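Local coordinates for protein broad specificity aminotransferase (Leishmania mexicana, PDB 4WB0) that probably catalyses pyridoxal-phosphate-dependent transamination, moving amino groups between a broad range of amino acids and 2-oxo acids as a homodimer, at residues Q205-A210 with A245-E250. Numbering follows the deposited sequence.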
ATOM      1  N   GLN A 205      16.656 -20.070  25.449  1.00 27.71           N
ATOM      2  CA  GLN A 205      17.348 -19.943  24.180  1.00 30.30           C
ATOM      3  C   GLN A 205      17.181 -18.515  23.602  1.00 28.03           C
ATOM      4  O   GLN A 205      18.134 -17.968  23.064  1.00 26.08           O
ATOM      5  CB  GLN A 205      16.863 -21.002  23.177  1.00 29.83           C
ATOM      6  CG  GLN A 205      17.347 -22.386  23.520  1.00 32.94           C
ATOM      7  CD  GLN A 205      16.658 -23.483  22.734  1.00 34.53           C
ATOM      8  OE1 GLN A 205      15.598 -23.293  22.135  1.00 32.46           O
ATOM      9  NE2 GLN A 205      17.289 -24.644  22.714  1.00 36.46           N
ATOM     10  N   TRP A 206      15.985 -17.934  23.721  1.00 26.37           N
ATOM     11  CA  TRP A 206      15.776 -16.548  23.303  1.00 24.56           C
ATOM     12  C   TRP A 206      16.685 -15.602  24.082  1.00 25.71           C
ATOM     13  O   TRP A 206      17.210 -14.666  23.507  1.00 26.57           O
ATOM     14  CB  TRP A 206      14.326 -16.075  23.478  1.00 21.80           C
ATOM     15  CG  TRP A 206      13.403 -16.427  22.378  1.00 21.94           C
ATOM     16  CD1 TRP A 206      12.262 -17.158  22.483  1.00 25.42           C
ATOM     17  CD2 TRP A 206      13.515 -16.049  20.990  1.00 24.66           C
ATOM     18  NE1 TRP A 206      11.620 -17.222  21.228  1.00 24.67           N
ATOM     19  CE2 TRP A 206      12.394 -16.559  20.314  1.00 25.10           C
ATOM     20  CE3 TRP A 206      14.452 -15.287  20.261  1.00 25.83           C
ATOM     21  CZ2 TRP A 206      12.193 -16.350  18.960  1.00 25.92           C
ATOM     22  CZ3 TRP A 206      14.238 -15.108  18.910  1.00 26.10           C
ATOM     23  CH2 TRP A 206      13.129 -15.625  18.290  1.00 26.48           C
ATOM     24  N   ASN A 207      16.853 -15.821  25.381  1.00 26.63           N
ATOM     25  CA  ASN A 207      17.726 -14.956  26.147  1.00 24.05           C
ATOM     26  C   ASN A 207      19.207 -15.105  25.701  1.00 28.47           C
ATOM     27  O   ASN A 207      19.937 -14.107  25.579  1.00 25.77           O
ATOM     28  CB  ASN A 207      17.593 -15.217  27.626  1.00 26.56           C
ATOM     29  CG  ASN A 207      18.157 -14.078  28.449  1.00 31.70           C
ATOM     30  OD1 ASN A 207      17.824 -12.894  28.231  1.00 32.65           O
ATOM     31  ND2 ASN A 207      19.049 -14.405  29.332  1.00 35.80           N
ATOM     32  N   GLU A 208      19.615 -16.315  25.344  1.00 29.44           N
ATOM     33  CA  GLU A 208      20.972 -16.503  24.821  1.00 30.86           C
ATOM     34  C   GLU A 208      21.153 -15.788  23.481  1.00 29.44           C
ATOM     35  O   GLU A 208      22.201 -15.208  23.226  1.00 30.91           O
ATOM     36  CB  GLU A 208      21.322 -17.977  24.619  1.00 32.50           C
ATOM     37  CG  GLU A 208      21.453 -18.835  25.859  1.00 37.96           C
ATOM     38  CD  GLU A 208      21.859 -20.271  25.481  1.00 44.93           C
ATOM     39  OE1 GLU A 208      21.073 -21.216  25.746  1.00 49.39           O
ATOM     40  OE2 GLU A 208      22.946 -20.456  24.875  1.00 45.58           O
ATOM     41  N   ILE A 209      20.147 -15.857  22.621  1.00 27.50           N
ATOM     42  CA  ILE A 209      20.201 -15.159  21.351  1.00 24.51           C
ATOM     43  C   ILE A 209      20.315 -13.648  21.561  1.00 26.19           C
ATOM     44  O   ILE A 209      21.139 -12.992  20.933  1.00 23.25           O
ATOM     45  CB  ILE A 209      18.958 -15.491  20.468  1.00 25.29           C
ATOM     46  CG1 ILE A 209      18.991 -16.943  20.031  1.00 27.60           C
ATOM     47  CG2 ILE A 209      18.950 -14.617  19.226  1.00 22.60           C
ATOM     48  CD1 ILE A 209      17.676 -17.368  19.458  1.00 28.97           C
ATOM     49  N   ALA A 210      19.540 -13.107  22.493  1.00 25.55           N
ATOM     50  CA  ALA A 210      19.628 -11.673  22.815  1.00 23.77           C
ATOM     51  C   ALA A 210      21.052 -11.252  23.222  1.00 25.61           C
ATOM     52  O   ALA A 210      21.548 -10.189  22.821  1.00 23.34           O
ATOM     53  CB  ALA A 210      18.652 -11.333  23.954  1.00 24.79           C
ATOM     54  N   ALA A 245      13.200  -6.266  24.153  1.00 22.04           N
ATOM     55  CA  ALA A 245      12.972  -4.901  24.599  1.00 21.54           C
ATOM     56  C   ALA A 245      13.583  -4.709  25.990  1.00 24.82           C
ATOM     57  O   ALA A 245      14.310  -3.742  26.246  1.00 27.00           O
ATOM     58  CB  ALA A 245      11.497  -4.596  24.604  1.00 23.91           C
ATOM     59  N   ARG A 246      13.273  -5.633  26.905  1.00 25.51           N
ATOM     60  CA  ARG A 246      13.749  -5.536  28.295  1.00 26.34           C
ATOM     61  C   ARG A 246      15.307  -5.576  28.331  1.00 27.58           C
ATOM     62  O   ARG A 246      15.991  -4.912  29.146  1.00 26.22           O
ATOM     63  CB  ARG A 246      13.177  -6.675  29.128  1.00 31.78           C
ATOM     64  CG  ARG A 246      13.255  -6.501  30.626  1.00 39.96           C
ATOM     65  CD  ARG A 246      12.222  -7.432  31.321  1.00 58.17           C
ATOM     66  NE  ARG A 246      12.025  -8.690  30.590  1.00 59.30           N
ATOM     67  CZ  ARG A 246      10.885  -9.075  29.998  1.00 59.02           C
ATOM     68  NH1 ARG A 246       9.780  -8.330  30.027  1.00 61.01           N
ATOM     69  NH2 ARG A 246      10.847 -10.229  29.367  1.00 55.50           N
ATOM     70  N   ARG A 247      15.877  -6.335  27.426  1.00 25.37           N
ATOM     71  CA  ARG A 247      17.365  -6.458  27.359  1.00 26.85           C
ATOM     72  C   ARG A 247      18.038  -5.211  26.704  1.00 27.61           C
ATOM     73  O   ARG A 247      19.270  -5.112  26.681  1.00 27.85           O
ATOM     74  CB  ARG A 247      17.798  -7.666  26.546  1.00 26.33           C
ATOM     75  CG  ARG A 247      17.531  -9.055  27.127  1.00 29.80           C
ATOM     76  CD  ARG A 247      18.240  -9.374  28.410  1.00 32.74           C
ATOM     77  NE  ARG A 247      19.691  -9.187  28.324  1.00 32.59           N
ATOM     78  CZ  ARG A 247      20.567 -10.103  27.919  1.00 31.26           C
ATOM     79  NH1 ARG A 247      20.213 -11.332  27.557  1.00 27.48           N
ATOM     80  NH2 ARG A 247      21.829  -9.771  27.916  1.00 33.10           N
ATOM     81  N   GLY A 248      17.252  -4.286  26.157  1.00 25.89           N
ATOM     82  CA  GLY A 248      17.814  -3.044  25.617  1.00 26.68           C
ATOM     83  C   GLY A 248      18.138  -3.075  24.116  1.00 25.37           C
ATOM     84  O   GLY A 248      18.831  -2.227  23.601  1.00 24.65           O
ATOM     85  N   ILE A 249      17.608  -4.055  23.406  1.00 24.02           N
ATOM     86  CA  ILE A 249      17.847  -4.205  21.973  1.00 24.18           C
ATOM     87  C   ILE A 249      16.940  -3.196  21.247  1.00 23.93           C
ATOM     88  O   ILE A 249      15.746  -3.035  21.626  1.00 22.14           O
ATOM     89  CB  ILE A 249      17.601  -5.668  21.553  1.00 23.07           C
ATOM     90  CG1 ILE A 249      18.649  -6.522  22.299  1.00 24.47           C
ATOM     91  CG2 ILE A 249      17.608  -5.855  20.035  1.00 24.18           C
ATOM     92  CD1 ILE A 249      18.626  -8.039  22.014  1.00 24.29           C
ATOM     93  N   GLU A 250      17.505  -2.521  20.255  1.00 23.11           N
ATOM     94  CA  GLU A 250      16.754  -1.582  19.399  1.00 23.17           C
ATOM     95  C   GLU A 250      16.014  -2.348  18.335  1.00 22.89           C
ATOM     96  O   GLU A 250      16.392  -2.361  17.154  1.00 24.95           O
ATOM     97  CB  GLU A 250      17.685  -0.557  18.783  1.00 29.66           C
ATOM     98  CG  GLU A 250      18.176   0.453  19.809  1.00 40.52           C
ATOM     99  CD  GLU A 250      19.016   1.539  19.147  1.00 51.38           C
ATOM    100  OE1 GLU A 250      20.127   1.196  18.690  1.00 56.79           O
ATOM    101  OE2 GLU A 250      18.556   2.710  19.061  1.00 53.33           O
TER
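Arg247 reaches across to helix 203-215 and gives a hydrogen bond from NH1 to OD1 of Asn207 (2.9 Å, N-H...O angle 149°). NH1 stands above the amide's carbonyl plane, 55° out of it, and the amide and guanidinium planes are turned 53° apart. Bends at chi2 and chi3 fold the arginine chain, whose NH1 meets Asn207 OD1 where the two side chains cross at about a right angle. The strongest polar partner of Arg247 is Ser211, one residue past 205-210 on the same helix, whose OG is also hydrogen-bonded to NH1.

The apolar contact is made by Ile249, which extends CD1 to CB of Ala210 (3.8 Å). The same CD1 lies 3.7 Å from the carbonyl O of Ala210. Separately, Arg247 NH1 passes 3.9 Å from Ala210 CB. Leu214, a turn further along, touches both Arg247 and Ile249.

Between Arg247 and Ile249 in sequence, Gly248 takes positive phi in the Schellman motif at which the chain leaves the helix and heads for strand 252-256. Helix 203-215 thus packs against the turn that follows helix 239-246, with a buried Ala-Ile touch next to a partly exposed arginine. Two bonds from one helix grip NH1, which probably limits the guanidinium's movement.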